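Local coordinates for protein DsvD (Desulfovibrio vulgaris, PDB 1UCR) that may play an essential role in dissimilatory sulfite reduction and possibly binds B- and Z-DNA through its winged-helix motif, at the interface of chains A and B. Sequence-based numbering; all coordinates share one arbitrary frame. Chains: chain A/B, Protein dsvD.

Contact 1: the interface of chains A and B. Residues chain A 1, 6, 9, 13, 51; chain B 49-50, 66.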
# COMPACT_ATOMS: atom_id res chain seq x y z
N MET A 1 11.31 -6.46 -5.36
CA MET A 1 11.40 -6.40 -3.90
C MET A 1 12.18 -7.55 -3.28
O MET A 1 12.11 -8.71 -3.72
CB MET A 1 9.93 -6.45 -3.43
CG MET A 1 9.87 -6.20 -1.94
SD MET A 1 8.17 -6.03 -1.34
CE MET A 1 7.68 -4.44 -2.00
N GLN A 6 8.94 -9.05 0.41
CA GLN A 6 7.84 -9.58 -0.38
C GLN A 6 6.99 -10.55 0.43
O GLN A 6 5.78 -10.64 0.26
CB GLN A 6 8.36 -10.33 -1.60
CG GLN A 6 7.26 -10.65 -2.62
CD GLN A 6 6.62 -9.44 -3.23
OE1 GLN A 6 7.30 -8.70 -3.94
NE2 GLN A 6 5.36 -9.20 -2.93
N VAL A 9 4.63 -8.41 2.45
CA VAL A 9 3.54 -7.88 1.60
C VAL A 9 2.56 -8.97 1.24
O VAL A 9 1.34 -8.78 1.34
CB VAL A 9 4.14 -7.25 0.35
CG1 VAL A 9 3.03 -6.92 -0.64
CG2 VAL A 9 4.94 -6.01 0.73
N ASN A 13 -1.43 -9.05 1.99
CA ASN A 13 -2.25 -8.80 0.80
C ASN A 13 -3.13 -10.03 0.59
O ASN A 13 -2.94 -10.84 -0.34
CB ASN A 13 -1.35 -8.54 -0.40
CG ASN A 13 -2.07 -8.12 -1.67
OD1 ASN A 13 -1.53 -8.31 -2.79
ND2 ASN A 13 -3.22 -7.55 -1.49
N VAL A 51 4.82 1.30 1.15
CA VAL A 51 4.09 0.05 0.95
C VAL A 51 3.26 -0.30 2.19
O VAL A 51 2.13 -0.75 2.09
CB VAL A 51 5.06 -1.07 0.58
CG1 VAL A 51 4.33 -2.39 0.42
CG2 VAL A 51 5.84 -0.73 -0.71
N ASP B 49 7.04 -0.74 -7.47
CA ASP B 49 7.47 -0.70 -6.08
C ASP B 49 6.46 -1.28 -5.10
O ASP B 49 6.75 -1.36 -3.90
CB ASP B 49 7.78 0.74 -5.72
CG ASP B 49 9.07 1.14 -6.43
OD1 ASP B 49 9.38 2.29 -6.58
OD2 ASP B 49 9.92 0.27 -6.82
N GLU B 50 5.29 -1.67 -5.58
CA GLU B 50 4.23 -2.31 -4.85
C GLU B 50 3.58 -1.35 -3.86
O GLU B 50 2.90 -1.79 -2.92
CB GLU B 50 4.66 -3.61 -4.15
CG GLU B 50 5.15 -4.61 -5.20
CD GLU B 50 5.50 -5.92 -4.63
OE1 GLU B 50 6.63 -6.42 -4.86
OE2 GLU B 50 4.65 -6.51 -3.92
N LYS B 66 -1.73 -0.74 -2.71
CA LYS B 66 -1.54 -2.18 -2.54
C LYS B 66 -2.38 -2.69 -1.41
O LYS B 66 -2.32 -2.14 -0.30
CB LYS B 66 -0.06 -2.41 -2.23
CG LYS B 66 0.34 -3.86 -2.26
CD LYS B 66 0.34 -4.39 -3.70
CE LYS B 66 1.01 -5.77 -3.80
NZ LYS B 66 0.74 -6.27 -5.21
O HOH W 1 -2.08 -6.55 -5.17
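B:Glu50 sets its carboxylate alongside the side-chain amide of A:Gln6, and the pair illustrates how two flat polar groups can be laid in one plane, with one half of the pairing firm and the other doubtful. The two side chains run nearly at right angles, yet amide and carboxylate planes lie only 7° apart. In this shared plane the amide nitrogen NE2 of A:Gln6 donates to OE2 of B:Glu50 at 3.0 Å, a nearly straight bond (160° at H) that uses the syn lone pair. Beside it, OE1 of A:Gln6 and OE1 of B:Glu50 stand 2.6 Å apart. This pair is doubtful: two acceptors would clash, and a proton on the carboxyl group, which the structure does not show, would make it a second hydrogen bond. The bend of A:Gln6 at chi2 (64°) turns its amide towards the partner, while B:Glu50 stretches out beyond CG to reach it.

A:Met1 lies slantwise over the same acid, its terminal methyl CE 3.7 Å from CD of B:Glu50. From the helix, A:Val9 places CG1 against both this carboxylate and B:Lys66, touching CE of the lysine at 3.9 Å. The lysine runs across A:Asn13; its NZ and the amide oxygen OD1 are joined through water 1, which is 2.8 Å from NZ of B:Lys66. Past the acid, CG2 of A:Val51 packs on the backbone carbonyl O of B:Asp49 at 3.4 Å.

Chain A supplies helix 3-12 with its flanking residues, plus the residue just before strand 52-57. Chain B supplies the turn after helix 36-48, where B:Glu50 has a left-handed backbone, and the residue just after strand 60-65.

Contact 2: the interface of chains A and B. Residues chain A 50, 53, 66-67, 70; chain B 9, 13, 65.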
# COMPACT_ATOMS: atom_id res chain seq x y z
N GLU A 50 6.41 3.44 1.75
CA GLU A 50 4.98 3.65 1.73
C GLU A 50 4.21 2.48 1.14
O GLU A 50 3.05 2.62 0.76
CB GLU A 50 4.56 5.00 1.08
CG GLU A 50 5.25 6.11 1.89
CD GLU A 50 4.76 7.46 1.48
OE1 GLU A 50 3.55 7.76 1.46
OE2 GLU A 50 5.65 8.31 1.22
N GLU A 53 1.97 1.06 6.20
CA GLU A 53 1.80 2.13 7.20
C GLU A 53 1.89 1.49 8.58
O GLU A 53 1.71 0.27 8.73
CB GLU A 53 0.43 2.80 7.08
CG GLU A 53 -0.70 1.81 7.29
CD GLU A 53 -2.05 2.34 6.86
OE1 GLU A 53 -3.04 1.72 7.28
OE2 GLU A 53 -2.15 3.33 6.08
N LYS A 66 -0.43 0.11 3.16
CA LYS A 66 -0.75 1.56 3.11
C LYS A 66 -2.19 1.68 2.68
O LYS A 66 -2.63 1.09 1.71
CB LYS A 66 0.19 2.25 2.14
CG LYS A 66 0.11 3.78 1.96
CD LYS A 66 0.89 4.45 3.02
CE LYS A 66 0.86 5.97 3.07
NZ LYS A 66 1.15 6.38 4.47
N GLY A 67 -2.95 2.55 3.35
CA GLY A 67 -4.31 2.82 3.05
C GLY A 67 -5.30 1.99 3.83
O GLY A 67 -6.47 2.28 3.85
N LYS A 70 -7.43 3.85 6.54
CA LYS A 70 -8.55 4.72 6.13
C LYS A 70 -9.58 3.99 5.31
O LYS A 70 -10.73 4.46 5.33
CB LYS A 70 -7.98 5.88 5.32
CG LYS A 70 -7.18 6.78 6.23
CD LYS A 70 -6.41 7.78 5.37
CE LYS A 70 -5.38 8.55 6.16
NZ LYS A 70 -4.84 9.75 5.45
N VAL B 9 -0.20 9.04 -3.70
CA VAL B 9 -0.47 8.27 -2.49
C VAL B 9 -1.44 9.04 -1.57
O VAL B 9 -2.39 8.47 -1.00
CB VAL B 9 0.82 7.95 -1.76
CG1 VAL B 9 0.61 7.31 -0.40
CG2 VAL B 9 1.64 6.99 -2.64
N ASN B 13 -4.96 7.69 -0.18
CA ASN B 13 -4.99 7.37 1.24
C ASN B 13 -5.92 8.34 1.94
O ASN B 13 -5.54 9.11 2.78
CB ASN B 13 -3.57 7.42 1.78
CG ASN B 13 -3.46 6.90 3.20
OD1 ASN B 13 -4.20 6.02 3.60
ND2 ASN B 13 -2.50 7.46 3.93
N LEU B 65 -4.11 1.70 -3.95
CA LEU B 65 -3.04 1.32 -3.04
C LEU B 65 -2.96 -0.20 -2.84
O LEU B 65 -3.97 -0.89 -2.82
CB LEU B 65 -3.31 2.00 -1.66
CG LEU B 65 -3.03 3.50 -1.70
CD1 LEU B 65 -3.65 4.18 -0.48
CD2 LEU B 65 -1.54 3.87 -1.80
O HOH W 2 -1.10 5.75 6.10
O HOH W 3 -4.63 4.61 5.98
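B:Leu65 packs against the backbone of A:Lys66 and A:Gly67, a small apolar centre of the kind that polar groups often surround at modest interfaces. Its CD1 methyl lies 3.8 Å from CA of A:Gly67, and its CB faces the carbonyl O of A:Lys66. Nearby, CG1 of B:Val9 touches CE of A:Lys66 at 3.7 Å; the lysine chain, bent at chi2 (83°), crosses the valine at about a right angle. The same methyl also touches the carboxylate of A:Glu50, OE1 lying 3.5 Å from CG1 of B:Val9.

Further out, B:Asn13 is the hub of the polar rim. Its backbone carbonyl O takes a hydrogen bond of 2.8 Å from the ammonium NZ of A:Lys70, which arrives 28° out of the carbonyl plane. The extended aliphatic part of A:Lys70 passes across the asparagine amide, so that one residue is gripped at backbone and side chain together. The amide itself works through two waters: OD1 of B:Asn13 is 2.8 Å from water 3, and ND2 of B:Asn13 is paired with water 2. Both waters also reach OE2 of A:Glu53, water 2 at 2.6 Å, and water 2 continues to NZ of A:Lys66 while water 3 is shared with the backbone N of A:Lys70. The same OE2 of A:Glu53 accepts the backbone N of A:Gly67 at 2.9 Å, from above the carboxylate plane. This acid may thus steady the backbone after A:Lys66 and holds both waters.

Chain A contributes the turn after helix 36-48, strand 52-57, the junction after strand 60-65 and helix 68-73. Chain B contributes helix 3-12 with the residue after it, and the last residue of strand 60-65.

The C-alpha centres of contact 1 and contact 2 lie about 11 Å apart, and both belong to one two-fold interface. Residues 9, 13, 50 and 66 occur in each with the chains exchanged, so the N-terminal helix of either copy faces the turn and the residue after the strand of the other. Symmetry is not exact in detail: the amide of Asn13 is modelled with opposite ends towards the water that links it to Lys66. Contact 1 adds the chain start, contact 2 the C-terminal helix 68-73. Together they would hold two winged-helix units side by side, though whether this dimer is biological the structure alone does not show.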